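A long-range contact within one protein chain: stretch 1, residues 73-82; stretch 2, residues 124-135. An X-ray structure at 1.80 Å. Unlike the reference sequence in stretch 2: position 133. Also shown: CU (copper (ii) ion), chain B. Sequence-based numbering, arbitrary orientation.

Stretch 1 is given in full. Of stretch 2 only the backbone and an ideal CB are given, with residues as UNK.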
ATOM      1  N   ASP A  73       2.301 -16.973  19.133  1.00 24.30           N
ATOM      2  CA  ASP A  73       2.176 -16.578  17.727  1.00 25.39           C
ATOM      3  C   ASP A  73       0.796 -15.998  17.419  1.00 24.64           C
ATOM      4  O   ASP A  73      -0.231 -16.443  17.969  1.00 24.29           O
ATOM      5  CB  ASP A  73       2.405 -17.766  16.800  1.00 27.45           C
ATOM      6  CG  ASP A  73       3.831 -18.310  16.885  1.00 30.01           C
ATOM      7  OD1 ASP A  73       4.699 -17.758  17.614  1.00 28.87           O
ATOM      8  OD2 ASP A  73       4.077 -19.323  16.189  1.00 31.81           O
ATOM      9  N   LEU A  74       0.811 -14.959  16.597  1.00 22.67           N
ATOM     10  CA  LEU A  74      -0.417 -14.324  16.093  1.00 21.94           C
ATOM     11  C   LEU A  74      -0.469 -14.361  14.604  1.00 22.02           C
ATOM     12  O   LEU A  74       0.588 -14.336  13.928  1.00 24.27           O
ATOM     13  CB  LEU A  74      -0.444 -12.830  16.500  1.00 20.09           C
ATOM     14  CG  LEU A  74      -0.523 -12.574  18.005  1.00 19.95           C
ATOM     15  CD1 LEU A  74      -0.353 -11.092  18.308  1.00 20.13           C
ATOM     16  CD2 LEU A  74      -1.880 -13.025  18.563  1.00 21.78           C
ATOM     17  N   ASN A  75      -1.692 -14.339  14.075  1.00 20.48           N
ATOM     18  CA  ASN A  75      -1.920 -14.199  12.626  1.00 21.68           C
ATOM     19  C   ASN A  75      -2.345 -12.763  12.326  1.00 21.85           C
ATOM     20  O   ASN A  75      -3.083 -12.182  13.108  1.00 21.18           O
ATOM     21  CB  ASN A  75      -3.033 -15.123  12.129  1.00 24.74           C
ATOM     22  CG  ASN A  75      -2.607 -16.552  12.208  1.00 28.46           C
ATOM     23  OD1 ASN A  75      -1.428 -16.819  12.087  1.00 29.91           O
ATOM     24  ND2 ASN A  75      -3.534 -17.453  12.511  1.00 30.61           N
ATOM     25  N   ALA A  76      -1.834 -12.233  11.227  1.00 21.50           N
ATOM     26  CA  ALA A  76      -2.067 -10.829  10.885  1.00 21.27           C
ATOM     27  C   ALA A  76      -2.045 -10.564   9.388  1.00 22.53           C
ATOM     28  O   ALA A  76      -1.518 -11.357   8.594  1.00 23.38           O
ATOM     29  CB  ALA A  76      -1.022  -9.972  11.597  1.00 19.56           C
ATOM     30  N   TRP A  77      -2.623  -9.414   8.998  1.00 22.08           N
ATOM     31  CA  TRP A  77      -2.447  -8.888   7.643  1.00 22.90           C
ATOM     32  C   TRP A  77      -2.226  -7.380   7.726  1.00 22.55           C
ATOM     33  O   TRP A  77      -2.520  -6.740   8.760  1.00 21.76           O
ATOM     34  CB  TRP A  77      -3.644  -9.222   6.764  1.00 24.65           C
ATOM     35  CG  TRP A  77      -4.985  -8.726   7.254  1.00 27.41           C
ATOM     36  CD1 TRP A  77      -5.691  -7.594   6.827  1.00 27.36           C
ATOM     37  CD2 TRP A  77      -5.852  -9.390   8.218  1.00 29.31           C
ATOM     38  NE1 TRP A  77      -6.891  -7.500   7.506  1.00 29.40           N
ATOM     39  CE2 TRP A  77      -7.042  -8.563   8.343  1.00 29.72           C
ATOM     40  CE3 TRP A  77      -5.732 -10.537   9.012  1.00 32.40           C
ATOM     41  CZ2 TRP A  77      -8.078  -8.895   9.227  1.00 32.79           C
ATOM     42  CZ3 TRP A  77      -6.785 -10.855   9.896  1.00 36.53           C
ATOM     43  CH2 TRP A  77      -7.925 -10.049   9.983  1.00 34.99           C
ATOM     44  N   ILE A  78      -1.627  -6.836   6.662  1.00 22.19           N
ATOM     45  CA  ILE A  78      -1.187  -5.483   6.677  1.00 21.67           C
ATOM     46  C   ILE A  78      -1.770  -4.704   5.503  1.00 20.46           C
ATOM     47  O   ILE A  78      -2.004  -5.270   4.441  1.00 21.75           O
ATOM     48  CB  ILE A  78       0.351  -5.498   6.659  1.00 24.61           C
ATOM     49  CG1 ILE A  78       0.928  -4.125   6.896  1.00 26.19           C
ATOM     50  CG2 ILE A  78       0.943  -6.167   5.388  1.00 25.24           C
ATOM     51  CD1 ILE A  78       2.300  -4.358   7.541  1.00 28.64           C
ATOM     52  N   SER A  79      -2.055  -3.421   5.708  1.00 19.88           N
ATOM     53  CA  SER A  79      -2.606  -2.627   4.649  1.00 19.81           C
ATOM     54  C   SER A  79      -2.176  -1.191   4.884  1.00 19.71           C
ATOM     55  O   SER A  79      -1.436  -0.937   5.827  1.00 19.49           O
ATOM     56  CB  SER A  79      -4.121  -2.762   4.591  1.00 22.77           C
ATOM     57  OG  SER A  79      -4.731  -2.391   5.818  1.00 24.84           O
ATOM     58  N   LEU A  80      -2.659  -0.288   4.031  1.00 20.96           N
ATOM     59  CA  LEU A  80      -2.362   1.152   4.201  1.00 20.97           C
ATOM     60  C   LEU A  80      -3.670   1.835   4.516  1.00 21.70           C
ATOM     61  O   LEU A  80      -4.691   1.716   3.747  1.00 22.84           O
ATOM     62  CB  LEU A  80      -1.710   1.719   2.939  1.00 23.26           C
ATOM     63  CG  LEU A  80      -1.203   3.157   3.085  1.00 25.09           C
ATOM     64  CD1 LEU A  80       0.122   3.156   3.816  1.00 25.30           C
ATOM     65  CD2 LEU A  80      -1.103   3.806   1.714  1.00 27.33           C
ATOM     66  N   PHE A  81      -3.677   2.557   5.624  1.00 19.47           N
ATOM     67  CA  PHE A  81      -4.833   3.366   6.030  1.00 20.19           C
ATOM     68  C   PHE A  81      -4.656   4.783   5.537  1.00 23.69           C
ATOM     69  O   PHE A  81      -3.641   5.392   5.821  1.00 21.56           O
ATOM     70  CB  PHE A  81      -4.964   3.360   7.564  1.00 19.51           C
ATOM     71  CG  PHE A  81      -6.049   4.279   8.089  1.00 22.94           C
ATOM     72  CD1 PHE A  81      -7.394   4.048   7.778  1.00 24.71           C
ATOM     73  CD2 PHE A  81      -5.704   5.375   8.845  1.00 25.58           C
ATOM     74  CE1 PHE A  81      -8.384   4.903   8.271  1.00 28.84           C
ATOM     75  CE2 PHE A  81      -6.684   6.236   9.360  1.00 30.68           C
ATOM     76  CZ  PHE A  81      -8.009   5.981   9.081  1.00 29.91           C
ATOM     77  N   THR A  82      -5.705   5.285   4.831  1.00 24.26           N
ATOM     78  CA  THR A  82      -5.805   6.557   4.064  1.00 34.17           C
ATOM     79  C   THR A  82      -4.618   7.103   3.306  1.00 39.87           C
ATOM     80  O   THR A  82      -3.940   6.326   2.609  1.00 41.31           O
ATOM     81  CB  THR A  82      -6.892   7.629   4.546  1.00 35.95           C
ATOM     82  OG1 THR A  82      -6.363   8.581   5.504  1.00 41.79           O
ATOM     83  CG2 THR A  82      -8.016   6.988   5.080  1.00 31.00           C
ATOM     84  N   UNK A 124      -4.516  14.812  -0.991  1.00 25.39           N
ATOM     85  CA  UNK A 124      -3.535  14.933   0.091  1.00 27.52           C
ATOM     86  C   UNK A 124      -3.966  13.917   1.109  1.00 25.39           C
ATOM     87  O   UNK A 124      -5.113  13.928   1.559  1.00 25.51           O
ATOM     88  CB  UNK A 124      -3.460  16.343   0.680  1.00 27.52           C
ATOM     89  N   UNK A 125      -3.075  12.977   1.428  1.00 24.00           N
ATOM     90  CA  UNK A 125      -3.450  11.801   2.234  1.00 24.60           C
ATOM     91  C   UNK A 125      -2.608  11.774   3.501  1.00 24.72           C
ATOM     92  O   UNK A 125      -1.414  12.037   3.453  1.00 28.41           O
ATOM     93  CB  UNK A 125      -3.267  10.505   1.442  1.00 24.60           C
ATOM     94  N   UNK A 126      -3.214  11.462   4.637  1.00 23.93           N
ATOM     95  CA  UNK A 126      -2.410  11.221   5.816  1.00 23.88           C
ATOM     96  C   UNK A 126      -2.392   9.712   5.938  1.00 22.69           C
ATOM     97  O   UNK A 126      -3.398   9.075   6.232  1.00 24.18           O
ATOM     98  CB  UNK A 126      -2.957  11.913   7.066  1.00 23.88           C
ATOM     99  N   UNK A 127      -1.279   9.097   5.571  1.00 20.33           N
ATOM    100  CA  UNK A 127      -1.221   7.645   5.412  1.00 18.68           C
ATOM    101  C   UNK A 127      -0.514   6.999   6.588  1.00 18.10           C
ATOM    102  O   UNK A 127       0.484   7.558   7.093  1.00 20.61           O
ATOM    103  CB  UNK A 127      -0.514   7.274   4.107  1.00 18.68           C
ATOM    104  N   UNK A 128      -0.984   5.794   6.946  1.00 17.21           N
ATOM    105  CA  UNK A 128      -0.434   5.030   8.076  1.00 17.74           C
ATOM    106  C   UNK A 128      -0.346   3.609   7.672  1.00 17.09           C
ATOM    107  O   UNK A 128      -1.264   3.054   7.019  1.00 18.12           O
ATOM    108  CB  UNK A 128      -1.279   5.176   9.343  1.00 17.74           C
ATOM    109  N   UNK A 129       0.701   2.948   8.133  1.00 16.96           N
ATOM    110  CA  UNK A 129       0.650   1.471   8.105  1.00 15.96           C
ATOM    111  C   UNK A 129      -0.520   1.005   8.978  1.00 16.39           C
ATOM    112  O   UNK A 129      -0.663   1.453  10.124  1.00 16.70           O
ATOM    113  CB  UNK A 129       1.966   0.861   8.593  1.00 15.96           C
ATOM    114  N   UNK A 130      -1.332   0.077   8.466  1.00 15.65           N
ATOM    115  CA  UNK A 130      -2.389  -0.519   9.303  1.00 15.95           C
ATOM    116  C   UNK A 130      -2.144  -2.008   9.492  1.00 16.63           C
ATOM    117  O   UNK A 130      -2.039  -2.771   8.514  1.00 17.93           O
ATOM    118  CB  UNK A 130      -3.768  -0.291   8.681  1.00 15.95           C
ATOM    119  N   UNK A 131      -2.019  -2.448  10.754  1.00 16.13           N
ATOM    120  CA  UNK A 131      -1.889  -3.876  11.005  1.00 17.52           C
ATOM    121  C   UNK A 131      -3.225  -4.379  11.475  1.00 17.52           C
ATOM    122  O   UNK A 131      -3.878  -3.695  12.285  1.00 18.33           O
ATOM    123  CB  UNK A 131      -0.792  -4.180  12.028  1.00 17.52           C
ATOM    124  N   UNK A 132      -3.680  -5.548  10.983  1.00 18.70           N
ATOM    125  CA  UNK A 132      -4.839  -6.216  11.577  1.00 18.39           C
ATOM    126  C   UNK A 132      -4.436  -7.522  12.168  1.00 19.14           C
ATOM    127  O   UNK A 132      -3.879  -8.363  11.471  1.00 20.26           O
ATOM    128  CB  UNK A 132      -5.949  -6.430  10.545  1.00 18.39           C
ATOM    129  N   UNK A 133      -4.634  -7.632  13.479  1.00 17.85           N
ATOM    130  CA  UNK A 133      -4.283  -8.851  14.185  1.00 18.91           C
ATOM    131  C   UNK A 133      -5.571  -9.677  14.251  1.00 19.65           C
ATOM    132  O   UNK A 133      -6.590  -9.203  14.796  1.00 19.18           O
ATOM    133  CB  UNK A 133      -3.706  -8.566  15.573  1.00 18.91           C
ATOM    134  N   UNK A 134      -5.531 -10.903  13.700  1.00 20.94           N
ATOM    135  CA  UNK A 134      -6.757 -11.755  13.627  1.00 21.05           C
ATOM    136  C   UNK A 134      -7.243 -11.994  15.044  1.00 20.79           C
ATOM    137  O   UNK A 134      -6.438 -12.351  15.939  1.00 20.95           O
ATOM    138  CB  UNK A 134      -6.489 -13.085  12.920  1.00 21.05           C
ATOM    139  N   UNK A 135      -8.554 -11.781  15.250  1.00 19.27           N
ATOM    140  CA  UNK A 135      -9.247 -12.013  16.541  1.00 20.91           C
ATOM    141  C   UNK A 135      -8.982 -10.917  17.583  1.00 20.17           C
ATOM    142  O   UNK A 135      -9.460 -10.986  18.719  1.00 21.78           O
ATOM    143  CB  UNK A 135      -8.817 -13.362  17.120  1.00 20.91           C
TER
HETATM  144 CU    CU B 201      -3.362  10.205   9.840  0.70 36.51          CU

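Strand 74-81 and strand 124-133 run antiparallel, with side chains alternating between two faces.

Position 124 has nothing of stretch 1 within 5.5 Å of its ideal CB, so nearly any strand-tolerant residue would fit. It is Thr 124. At 125 the CB points toward Thr 82, 4.1 Å from its C; apolar or aromatic groups suit. Tyr 125 uses chi1 m.

Position 126 points sideways, with its ideal CB 3.3 Å from CU. A metal ligand such as His, Cys or Asp is indicated. His 126 binds through ND1, 1.9 Å from CU. At 127 the CB lies 4.2 Å from Leu 80 CD1, favouring a small or apolar group; Ala 127 keeps that contact.

Position 128 pairs with Phe 81 through two backbone hydrogen bonds, and its ideal CB is 5.5 Å from CU, a span for a longer ligand, His above all. His 128 reaches CU with NE2 at 2.0 Å, while its CD2 lies 3.7 Å from Phe 81 CD2, at the edge of the phenyl ring.

At 129 the CB joins the Leu 80 face, 5.3 Å from Ile 78 CD1; Val, Ile or Thr would suit. Thr 129 puts CG2 3.9 Å from Ile 78 CD1.

The CB of 130 is 3.7 Å from Ser 79 OG and 4.0 Å from Phe 81 CB, so a long polar or amphipathic chain fits. Gln 130 extends t,t, bringing NE2 3.3 Å from Phe 81 CB.

Position 131, opposite Ile 78, invites an aliphatic chain. Leu 131 brings CD1 within 3.8 Å of Ala 76 CB.

At 132 the ideal CB is tight, 3.3 Å from Trp 77 CE2, so the CB itself packs on the indole; a modest polar group such as Asn, Ser or Thr is plausible, though others could fit. Asn 132 lays CB over the five-membered ring, 3.5 Å from its centroid, and ND2 donates to Gln 130 OE1 at 2.9 Å.

The CB of 133 is 5.0 Å from Leu 74 CD1, suiting Val, Ile or Leu. Ile 133, Val in the reference, sets CG2 3.9 Å from Leu 74 CD1.

At 134 the CB is 3.5 Å from Asn 75 O and 3.8 Å from Trp 77 CZ3, favouring something small. Ala 134 touches the indole edge.

Position 135, at phi 77°, favours Gly or Asn but admits others; Ser 135 OG donates to Ala 134 O at 2.7 Å.

Stretch 2 (124-135) TYHAHTQLNIAS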
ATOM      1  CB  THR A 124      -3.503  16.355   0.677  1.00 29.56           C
ATOM      2  OG1 THR A 124      -2.835  17.215  -0.243  1.00 32.72           O
ATOM      3  CG2 THR A 124      -2.721  16.354   2.005  1.00 31.25           C
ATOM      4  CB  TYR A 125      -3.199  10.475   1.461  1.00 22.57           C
ATOM      5  CG  TYR A 125      -3.969  10.366   0.161  1.00 23.35           C
ATOM      6  CD1 TYR A 125      -5.273   9.837   0.160  1.00 25.15           C
ATOM      7  CD2 TYR A 125      -3.406  10.780  -1.056  1.00 22.79           C
ATOM      8  CE1 TYR A 125      -6.004   9.733  -1.016  1.00 25.95           C
ATOM      9  CE2 TYR A 125      -4.156  10.704  -2.230  1.00 23.19           C
ATOM     10  CZ  TYR A 125      -5.428  10.171  -2.204  1.00 25.40           C
ATOM     11  OH  TYR A 125      -6.190  10.084  -3.351  1.00 25.63           O
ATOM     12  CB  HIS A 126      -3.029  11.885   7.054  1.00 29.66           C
ATOM     13  CG  HIS A 126      -2.015  12.125   8.156  1.00 34.03           C
ATOM     14  ND1 HIS A 126      -2.027  11.446   9.356  1.00 35.44           N
ATOM     15  CD2 HIS A 126      -0.886  12.978   8.197  1.00 36.74           C
ATOM     16  CE1 HIS A 126      -0.977  11.879  10.114  1.00 38.02           C
ATOM     17  NE2 HIS A 126      -0.279  12.790   9.392  1.00 38.44           N
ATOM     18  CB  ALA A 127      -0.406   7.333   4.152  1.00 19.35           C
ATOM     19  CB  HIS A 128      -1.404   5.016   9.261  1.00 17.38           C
ATOM     20  CG  HIS A 128      -1.753   6.379   9.815  1.00 19.73           C
ATOM     21  ND1 HIS A 128      -1.379   6.779  11.077  1.00 21.17           N
ATOM     22  CD2 HIS A 128      -2.594   7.406   9.303  1.00 21.58           C
ATOM     23  CE1 HIS A 128      -1.893   8.031  11.324  1.00 22.36           C
ATOM     24  NE2 HIS A 128      -2.640   8.397  10.248  1.00 22.53           N
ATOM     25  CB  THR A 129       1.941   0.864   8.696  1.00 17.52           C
ATOM     26  OG1 THR A 129       3.049   1.290   7.892  1.00 16.63           O
ATOM     27  CG2 THR A 129       1.866  -0.662   8.644  1.00 17.40           C
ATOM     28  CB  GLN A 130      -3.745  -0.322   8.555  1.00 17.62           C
ATOM     29  CG  GLN A 130      -4.899  -0.960   9.348  1.00 18.66           C
ATOM     30  CD  GLN A 130      -6.260  -0.725   8.755  1.00 22.42           C
ATOM     31  OE1 GLN A 130      -7.208  -1.602   8.901  1.00 24.96           O
ATOM     32  NE2 GLN A 130      -6.430   0.405   8.126  1.00 20.17           N
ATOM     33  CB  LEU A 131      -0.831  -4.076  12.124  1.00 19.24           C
ATOM     34  CG  LEU A 131      -0.573  -5.550  12.469  1.00 20.62           C
ATOM     35  CD1 LEU A 131       0.023  -6.294  11.284  1.00 22.78           C
ATOM     36  CD2 LEU A 131       0.295  -5.665  13.760  1.00 22.06           C
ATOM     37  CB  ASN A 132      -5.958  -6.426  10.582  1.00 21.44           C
ATOM     38  CG  ASN A 132      -6.850  -5.195  10.536  1.00 23.05           C
ATOM     39  OD1 ASN A 132      -7.729  -4.950  11.445  1.00 24.91           O
ATOM     40  ND2 ASN A 132      -6.517  -4.363   9.628  1.00 16.49           N
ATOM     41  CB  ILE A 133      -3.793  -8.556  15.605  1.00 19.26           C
ATOM     42  CG1 ILE A 133      -2.554  -7.622  15.519  1.00 21.49           C
ATOM     43  CG2 ILE A 133      -3.532  -9.915  16.325  1.00 18.44           C
ATOM     44  CD1 ILE A 133      -2.181  -6.987  16.835  1.00 22.66           C
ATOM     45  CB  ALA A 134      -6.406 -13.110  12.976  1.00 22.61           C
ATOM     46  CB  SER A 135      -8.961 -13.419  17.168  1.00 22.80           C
ATOM     47  OG  SER A 135      -7.763 -13.457  17.967  1.00 23.49           O
TER
HETATM   48  O   HOH W   1      -3.987 -13.993  15.770  1.00 22.95           O
HETATM   49  O   HOH W   2      -4.671  -4.397   7.699  1.00 27.47           O
HETATM   50  O   HOH W   3      -6.010  11.393   4.461  1.00 32.13           O
HETATM   51  O   HOH W   4      -5.431  10.123  10.084  1.00 44.34           O
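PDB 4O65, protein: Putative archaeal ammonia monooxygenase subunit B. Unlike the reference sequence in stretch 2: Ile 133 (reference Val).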